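Long-range contact in sugar ABC transporter, sugar-binding protein (Streptococcus pneumoniae, PDB 2HEU), which probably binds raffinose-type sugars outside the cell and hands them to a membrane ABC transporter for uptake: residues W149-V160 against K219-S229. Residues are numbered along the deposited sequence; the frame is centred on the assembly and turned at random.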
ATOM      1  N   TRP A 149     -18.667  -1.013 -12.011  1.00  9.87           N
ATOM      2  CA  TRP A 149     -18.102  -2.111 -12.772  1.00  9.58           C
ATOM      3  C   TRP A 149     -18.577  -1.996 -14.219  1.00  9.33           C
ATOM      4  O   TRP A 149     -17.761  -2.172 -15.167  1.00  9.59           O
ATOM      5  CB  TRP A 149     -18.483  -3.454 -12.258  1.00  9.86           C
ATOM      6  CG  TRP A 149     -18.036  -3.817 -10.861  1.00  9.59           C
ATOM      7  CD1 TRP A 149     -16.973  -3.322 -10.132  1.00  9.64           C
ATOM      8  CD2 TRP A 149     -18.662  -4.777 -10.022  1.00 10.39           C
ATOM      9  NE1 TRP A 149     -16.890  -3.949  -8.926  1.00  9.60           N
ATOM     10  CE2 TRP A 149     -17.898  -4.882  -8.842  1.00  9.66           C
ATOM     11  CE3 TRP A 149     -19.755  -5.666 -10.176  1.00 11.06           C
ATOM     12  CZ2 TRP A 149     -18.222  -5.740  -7.810  1.00 10.83           C
ATOM     13  CZ3 TRP A 149     -20.089  -6.553  -9.135  1.00 12.28           C
ATOM     14  CH2 TRP A 149     -19.317  -6.584  -8.005  1.00 11.61           C
ATOM     15  N   ASP A 150     -19.880  -1.790 -14.426  1.00  9.60           N
ATOM     16  CA  ASP A 150     -20.391  -1.809 -15.802  1.00  9.83           C
ATOM     17  C   ASP A 150     -19.822  -0.628 -16.567  1.00  9.81           C
ATOM     18  O   ASP A 150     -19.543  -0.774 -17.776  1.00 10.08           O
ATOM     19  CB  ASP A 150     -21.928  -1.761 -15.735  1.00 10.51           C
ATOM     20  CG  ASP A 150     -22.561  -3.075 -15.380  1.00 11.93           C
ATOM     21  OD1 ASP A 150     -21.906  -4.050 -15.103  1.00 13.04           O
ATOM     22  OD2 ASP A 150     -23.818  -3.040 -15.367  1.00 16.08           O
ATOM     23  N   GLU A 151     -19.686   0.525 -15.959  1.00 10.22           N
ATOM     24  CA  GLU A 151     -19.078   1.654 -16.681  1.00  9.65           C
ATOM     25  C   GLU A 151     -17.631   1.367 -16.987  1.00  9.97           C
ATOM     26  O   GLU A 151     -17.107   1.804 -18.027  1.00 10.08           O
ATOM     27  CB  GLU A 151     -19.145   2.937 -15.919  1.00 10.75           C
ATOM     28  CG  GLU A 151     -20.527   3.565 -15.818  1.00 12.21           C
ATOM     29  CD  GLU A 151     -20.542   4.917 -15.246  1.00 15.80           C
ATOM     30  OE1 GLU A 151     -19.589   5.413 -14.728  1.00 20.97           O
ATOM     31  OE2 GLU A 151     -21.600   5.632 -15.325  1.00 19.26           O
ATOM     32  N   PHE A 152     -16.920   0.626 -16.161  1.00  9.35           N
ATOM     33  CA  PHE A 152     -15.483   0.317 -16.430  1.00  9.57           C
ATOM     34  C   PHE A 152     -15.371  -0.613 -17.651  1.00  8.90           C
ATOM     35  O   PHE A 152     -14.552  -0.391 -18.522  1.00  9.34           O
ATOM     36  CB  PHE A 152     -14.907  -0.253 -15.146  1.00  9.35           C
ATOM     37  CG  PHE A 152     -13.359  -0.286 -15.100  1.00  9.12           C
ATOM     38  CD1 PHE A 152     -12.525   0.260 -16.034  1.00  9.18           C
ATOM     39  CD2 PHE A 152     -12.815  -0.916 -13.982  1.00  9.83           C
ATOM     40  CE1 PHE A 152     -11.139   0.211 -15.847  1.00  9.69           C
ATOM     41  CE2 PHE A 152     -11.445  -0.960 -13.811  1.00 10.46           C
ATOM     42  CZ  PHE A 152     -10.609  -0.387 -14.749  1.00 10.33           C
ATOM     43  N   GLU A 153     -16.247  -1.631 -17.706  1.00  8.89           N
ATOM     44  CA  GLU A 153     -16.294  -2.504 -18.851  1.00  9.11           C
ATOM     45  C   GLU A 153     -16.529  -1.646 -20.118  1.00  9.26           C
ATOM     46  O   GLU A 153     -15.840  -1.816 -21.129  1.00  9.78           O
ATOM     47  CB  GLU A 153     -17.500  -3.496 -18.730  1.00 10.38           C
ATOM     48  CG  GLU A 153     -17.364  -4.506 -17.699  1.00  9.78           C
ATOM     49  CD  GLU A 153     -18.636  -5.321 -17.454  1.00 10.15           C
ATOM     50  OE1 GLU A 153     -19.726  -4.873 -17.912  1.00 12.13           O
ATOM     51  OE2 GLU A 153     -18.549  -6.382 -16.809  1.00 11.31           O
ATOM     52  N   GLN A 154     -17.494  -0.721 -20.057  1.00  9.42           N
ATOM     53  CA  GLN A 154     -17.825   0.044 -21.256  1.00 11.11           C
ATOM     54  C   GLN A 154     -16.701   0.957 -21.660  1.00  9.86           C
ATOM     55  O   GLN A 154     -16.461   1.167 -22.838  1.00 11.06           O
ATOM     56  CB  GLN A 154     -19.130   0.812 -21.061  1.00 11.12           C
ATOM     57  CG  GLN A 154     -19.631   1.419 -22.343  1.00 12.45           C
ATOM     58  CD  GLN A 154     -19.971   0.331 -23.370  1.00 14.16           C
ATOM     59  OE1 GLN A 154     -19.372   0.325 -24.510  1.00 16.80           O
ATOM     60  NE2 GLN A 154     -20.804  -0.620 -23.014  1.00 13.43           N
ATOM     61  N   LEU A 155     -15.987   1.556 -20.706  1.00 10.22           N
ATOM     62  CA  LEU A 155     -14.853   2.419 -20.970  1.00 10.44           C
ATOM     63  C   LEU A 155     -13.796   1.675 -21.750  1.00  9.92           C
ATOM     64  O   LEU A 155     -13.255   2.176 -22.723  1.00 10.19           O
ATOM     65  CB  LEU A 155     -14.325   2.934 -19.614  1.00 10.49           C
ATOM     66  CG  LEU A 155     -12.997   3.748 -19.730  1.00 10.13           C
ATOM     67  CD1 LEU A 155     -13.165   4.985 -20.577  1.00 14.23           C
ATOM     68  CD2 LEU A 155     -12.514   4.006 -18.355  1.00 12.54           C
ATOM     69  N   VAL A 156     -13.451   0.460 -21.296  1.00  9.04           N
ATOM     70  CA  VAL A 156     -12.428  -0.338 -21.953  1.00  9.30           C
ATOM     71  C   VAL A 156     -12.879  -0.623 -23.384  1.00  9.44           C
ATOM     72  O   VAL A 156     -12.089  -0.472 -24.321  1.00  9.84           O
ATOM     73  CB  VAL A 156     -12.155  -1.606 -21.142  1.00  8.53           C
ATOM     74  CG1 VAL A 156     -11.220  -2.542 -21.840  1.00  9.45           C
ATOM     75  CG2 VAL A 156     -11.571  -1.199 -19.793  1.00  9.11           C
ATOM     76  N   LYS A 157     -14.135  -1.048 -23.574  1.00  9.82           N
ATOM     77  CA  LYS A 157     -14.612  -1.333 -24.918  1.00 10.34           C
ATOM     78  C   LYS A 157     -14.586  -0.103 -25.738  1.00 10.90           C
ATOM     79  O   LYS A 157     -14.244  -0.148 -26.943  1.00 11.91           O
ATOM     80  CB  LYS A 157     -16.046  -1.896 -24.838  1.00 10.71           C
ATOM     81  CG  LYS A 157     -16.108  -3.240 -24.186  1.00 11.49           C
ATOM     82  CD  LYS A 157     -17.562  -3.706 -23.936  1.00 13.43           C
ATOM     83  CE  LYS A 157     -17.609  -4.958 -23.080  1.00 15.50           C
ATOM     84  NZ  LYS A 157     -19.057  -5.260 -22.752  1.00 15.93           N
ATOM     85  N   ASP A 158     -14.952   1.054 -25.232  1.00 11.17           N
ATOM     86  CA  ASP A 158     -14.973   2.300 -25.968  1.00 12.18           C
ATOM     87  C   ASP A 158     -13.585   2.710 -26.398  1.00 11.86           C
ATOM     88  O   ASP A 158     -13.409   3.203 -27.529  1.00 12.83           O
ATOM     89  CB  ASP A 158     -15.593   3.448 -25.146  1.00 12.68           C
ATOM     90  CG  ASP A 158     -17.096   3.281 -24.967  1.00 14.98           C
ATOM     91  OD1 ASP A 158     -17.741   2.379 -25.586  1.00 16.78           O
ATOM     92  OD2 ASP A 158     -17.644   4.075 -24.179  1.00 16.10           O
ATOM     93  N   ILE A 159     -12.582   2.519 -25.553  1.00 10.81           N
ATOM     94  CA  ILE A 159     -11.189   2.829 -25.951  1.00 10.59           C
ATOM     95  C   ILE A 159     -10.751   1.950 -27.080  1.00 11.08           C
ATOM     96  O   ILE A 159     -10.142   2.393 -28.084  1.00 12.30           O
ATOM     97  CB  ILE A 159     -10.285   2.743 -24.723  1.00 10.37           C
ATOM     98  CG1 ILE A 159     -10.604   3.859 -23.732  1.00 11.24           C
ATOM     99  CG2 ILE A 159      -8.810   2.785 -25.165  1.00 11.06           C
ATOM    100  CD1 ILE A 159      -9.970   3.642 -22.354  1.00 10.69           C
ATOM    101  N   VAL A 160     -11.007   0.640 -27.001  1.00 11.06           N
ATOM    102  CA  VAL A 160     -10.668  -0.251 -28.078  1.00 12.31           C
ATOM    103  C   VAL A 160     -11.319   0.175 -29.356  1.00 12.94           C
ATOM    104  O   VAL A 160     -10.678   0.183 -30.392  1.00 14.86           O
ATOM    105  CB  VAL A 160     -11.044  -1.728 -27.759  1.00 11.99           C
ATOM    106  CG1 VAL A 160     -10.734  -2.637 -28.920  1.00 14.32           C
ATOM    107  CG2 VAL A 160     -10.238  -2.241 -26.513  1.00 11.87           C
ATOM    108  N   LYS A 219     -16.192 -11.234 -13.100  1.00  8.43           N
ATOM    109  CA  LYS A 219     -16.637 -10.099 -13.886  1.00  8.12           C
ATOM    110  C   LYS A 219     -15.600  -8.971 -13.827  1.00  7.99           C
ATOM    111  O   LYS A 219     -15.207  -8.399 -14.864  1.00  8.99           O
ATOM    112  CB  LYS A 219     -17.982  -9.605 -13.392  1.00  8.64           C
ATOM    113  CG  LYS A 219     -18.515  -8.366 -14.046  1.00  9.44           C
ATOM    114  CD  LYS A 219     -19.808  -7.908 -13.414  1.00 10.94           C
ATOM    115  CE  LYS A 219     -20.365  -6.595 -13.881  1.00 11.58           C
ATOM    116  NZ  LYS A 219     -20.783  -6.614 -15.270  1.00 11.48           N
ATOM    117  N   VAL A 220     -15.137  -8.636 -12.649  1.00  8.09           N
ATOM    118  CA  VAL A 220     -14.152  -7.537 -12.502  1.00  7.96           C
ATOM    119  C   VAL A 220     -12.823  -7.930 -13.175  1.00  7.64           C
ATOM    120  O   VAL A 220     -12.205  -7.139 -13.904  1.00  7.75           O
ATOM    121  CB  VAL A 220     -14.002  -7.124 -11.062  1.00  8.39           C
ATOM    122  CG1 VAL A 220     -12.951  -6.010 -10.940  1.00  9.56           C
ATOM    123  CG2 VAL A 220     -15.322  -6.645 -10.486  1.00  9.71           C
ATOM    124  N   MET A 221     -12.348  -9.162 -12.947  1.00  7.58           N
ATOM    125  CA  MET A 221     -11.139  -9.631 -13.614  1.00  7.26           C
ATOM    126  C   MET A 221     -11.292  -9.626 -15.118  1.00  7.48           C
ATOM    127  O   MET A 221     -10.307  -9.342 -15.849  1.00  8.11           O
ATOM    128  CB  MET A 221     -10.750 -11.027 -13.125  1.00  7.55           C
ATOM    129  CG  MET A 221     -10.191 -11.081 -11.726  1.00  7.97           C
ATOM    130  SD  MET A 221      -8.775 -10.013 -11.416  1.00  8.46           S
ATOM    131  CE  MET A 221      -7.690 -10.471 -12.781  1.00 10.13           C
ATOM    132  N   ASP A 222     -12.490  -9.934 -15.631  1.00  7.69           N
ATOM    133  CA  ASP A 222     -12.708  -9.995 -17.045  1.00  7.90           C
ATOM    134  C   ASP A 222     -12.620  -8.671 -17.744  1.00  8.05           C
ATOM    135  O   ASP A 222     -12.457  -8.622 -18.960  1.00  8.42           O
ATOM    136  CB  ASP A 222     -14.046 -10.706 -17.386  1.00  8.25           C
ATOM    137  CG  ASP A 222     -13.946 -12.188 -17.356  1.00  9.28           C
ATOM    138  OD1 ASP A 222     -12.837 -12.753 -17.393  1.00 10.50           O
ATOM    139  OD2 ASP A 222     -15.020 -12.858 -17.354  1.00 10.62           O
ATOM    140  N   ILE A 223     -12.672  -7.552 -17.003  1.00  8.08           N
ATOM    141  CA  ILE A 223     -12.405  -6.247 -17.627  1.00  8.32           C
ATOM    142  C   ILE A 223     -11.033  -6.237 -18.276  1.00  8.05           C
ATOM    143  O   ILE A 223     -10.808  -5.633 -19.311  1.00  8.85           O
ATOM    144  CB  ILE A 223     -12.576  -5.128 -16.574  1.00  8.21           C
ATOM    145  CG1 ILE A 223     -14.024  -5.074 -16.091  1.00  9.35           C
ATOM    146  CG2 ILE A 223     -12.131  -3.775 -17.111  1.00  9.12           C
ATOM    147  CD1 ILE A 223     -14.286  -4.187 -14.873  1.00  9.82           C
ATOM    148  N   LEU A 224     -10.074  -6.926 -17.619  1.00  7.61           N
ATOM    149  CA  LEU A 224      -8.697  -7.030 -18.124  1.00  8.04           C
ATOM    150  C   LEU A 224      -8.508  -7.996 -19.243  1.00  8.33           C
ATOM    151  O   LEU A 224      -7.402  -8.128 -19.789  1.00  9.06           O
ATOM    152  CB  LEU A 224      -7.737  -7.351 -16.963  1.00  8.26           C
ATOM    153  CG  LEU A 224      -7.783  -6.432 -15.769  1.00  8.20           C
ATOM    154  CD1 LEU A 224      -6.711  -6.873 -14.764  1.00  9.11           C
ATOM    155  CD2 LEU A 224      -7.637  -4.953 -16.154  1.00 10.37           C
ATOM    156  N   ARG A 225      -9.578  -8.718 -19.616  1.00  8.19           N
ATOM    157  CA  ARG A 225      -9.592  -9.764 -20.643  0.50  8.84           C
ATOM    158  C   ARG A 225     -10.386  -9.338 -21.866  1.00  8.49           C
ATOM    159  O   ARG A 225     -10.497 -10.106 -22.818  1.00  9.99           O
ATOM    160  CB  ARG A 225     -10.133 -11.092 -20.070  0.50  8.42           C
ATOM    161  CG  ARG A 225      -9.329 -11.604 -18.885  0.50  9.70           C
ATOM    162  CD  ARG A 225      -9.218 -13.142 -18.861  0.50 10.59           C
ATOM    163  NE  ARG A 225      -8.377 -13.766 -19.887  0.50 10.57           N
ATOM    164  CZ  ARG A 225      -8.746 -14.354 -21.023  0.50 10.14           C
ATOM    165  NH1 ARG A 225     -10.022 -14.564 -21.274  0.50  9.58           N
ATOM    166  NH2 ARG A 225      -7.823 -14.807 -21.840  0.50 12.78           N
ATOM    167  N   ILE A 226     -10.974  -8.132 -21.865  1.00  8.70           N
ATOM    168  CA  ILE A 226     -11.722  -7.657 -23.049  1.00  8.57           C
ATOM    169  C   ILE A 226     -10.767  -7.747 -24.254  1.00  8.70           C
ATOM    170  O   ILE A 226      -9.589  -7.377 -24.171  1.00  9.00           O
ATOM    171  CB  ILE A 226     -12.283  -6.284 -22.775  1.00  9.13           C
ATOM    172  CG1 ILE A 226     -13.412  -6.402 -21.722  1.00  9.58           C
ATOM    173  CG2 ILE A 226     -12.700  -5.552 -24.033  1.00 10.49           C
ATOM    174  CD1 ILE A 226     -13.872  -5.053 -21.138  1.00  9.82           C
ATOM    175  N   ASN A 227     -11.301  -8.161 -25.384  1.00  9.63           N
ATOM    176  CA  ASN A 227     -10.430  -8.292 -26.574  0.50 10.54           C
ATOM    177  C   ASN A 227      -9.854  -6.911 -26.960  1.00 10.01           C
ATOM    178  O   ASN A 227     -10.573  -5.948 -27.092  1.00 11.61           O
ATOM    179  CB  ASN A 227     -11.261  -8.861 -27.729  0.50 13.13           C
ATOM    180  CG  ASN A 227     -10.427  -9.154 -28.963  0.50 14.03           C
ATOM    181  OD1 ASN A 227     -10.102  -8.242 -29.751  0.50 17.64           O
ATOM    182  ND2 ASN A 227     -10.053 -10.383 -29.192  0.50 15.48           N
ATOM    183  N   GLY A 228      -8.544  -6.891 -27.132  1.00 10.23           N
ATOM    184  CA  GLY A 228      -7.828  -5.705 -27.499  1.00 11.20           C
ATOM    185  C   GLY A 228      -7.534  -4.756 -26.327  1.00  9.75           C
ATOM    186  O   GLY A 228      -7.071  -3.655 -26.531  1.00 10.85           O
ATOM    187  N   SER A 229      -7.783  -5.201 -25.097  1.00  9.21           N
ATOM    188  CA  SER A 229      -7.625  -4.342 -23.938  1.00  9.01           C
ATOM    189  C   SER A 229      -6.184  -4.098 -23.494  1.00  8.55           C
ATOM    190  O   SER A 229      -5.974  -3.143 -22.734  1.00  9.35           O
ATOM    191  CB  SER A 229      -8.411  -4.863 -22.798  1.00  9.76           C
ATOM    192  OG  SER A 229      -8.011  -6.152 -22.373  1.00  9.68           O
TER
HETATM  193  O   HOH W   1     -16.572  -8.105 -17.217  1.00 10.82           O
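In one of the two lobes of this periplasmic-binding-protein fold, a salt-bridge network and an apolar seam join helix 149-161 to residues 219-229, the C-terminal part of helix 212-222 and the chain that leads from it into a type II turn, with Lys-219 NZ bridging Asp-150 and Glu-153. NZ donates to Asp-150 OD1 at 2.8 Å, nearly in line with the C-O bond, and to Glu-153 OE2 at 2.7 Å on the syn side, 34° out of the carboxylate plane. The Lys-219 chain runs extended until a bend at its last torsion (chi4 66°) turns NZ between the two acids. A water donates to both Glu-153 OE2 and Lys-219 O, tying the carboxylate to the opposing backbone as well. Beside this polar cluster, Val-220 CG2 sits over one face of the Trp-149 indole, 3.5 Å from the centroid of its five-membered ring, a CH-pi contact; the indole NE1 is hydrogen-bonded to Thr-187 of helix 178-189. Ile-223 fills the middle of the seam: CG2 lies over the centre of the Phe-152 ring, CD1 meets Phe-152 CD2 at 3.7 Å, and CG1 rests on the aliphatic part of Glu-153. The two branches of Val-156 divide their partners, CG2 touching Ile-223 CG2 while CG1 meets Ile-226 CD1 at 3.7 Å and also Ser-229 CB. Phe-167 covers Val-156 from a neighbouring loop. Farther along, Val-160 CG2 lies against Gly-228 O in the turn 226-229, where Ile-226 O accepts from both Ser-229 N and, at 2.7 Å, Ser-229 OG, the hydroxyl lying in the carbonyl plane on a lone pair.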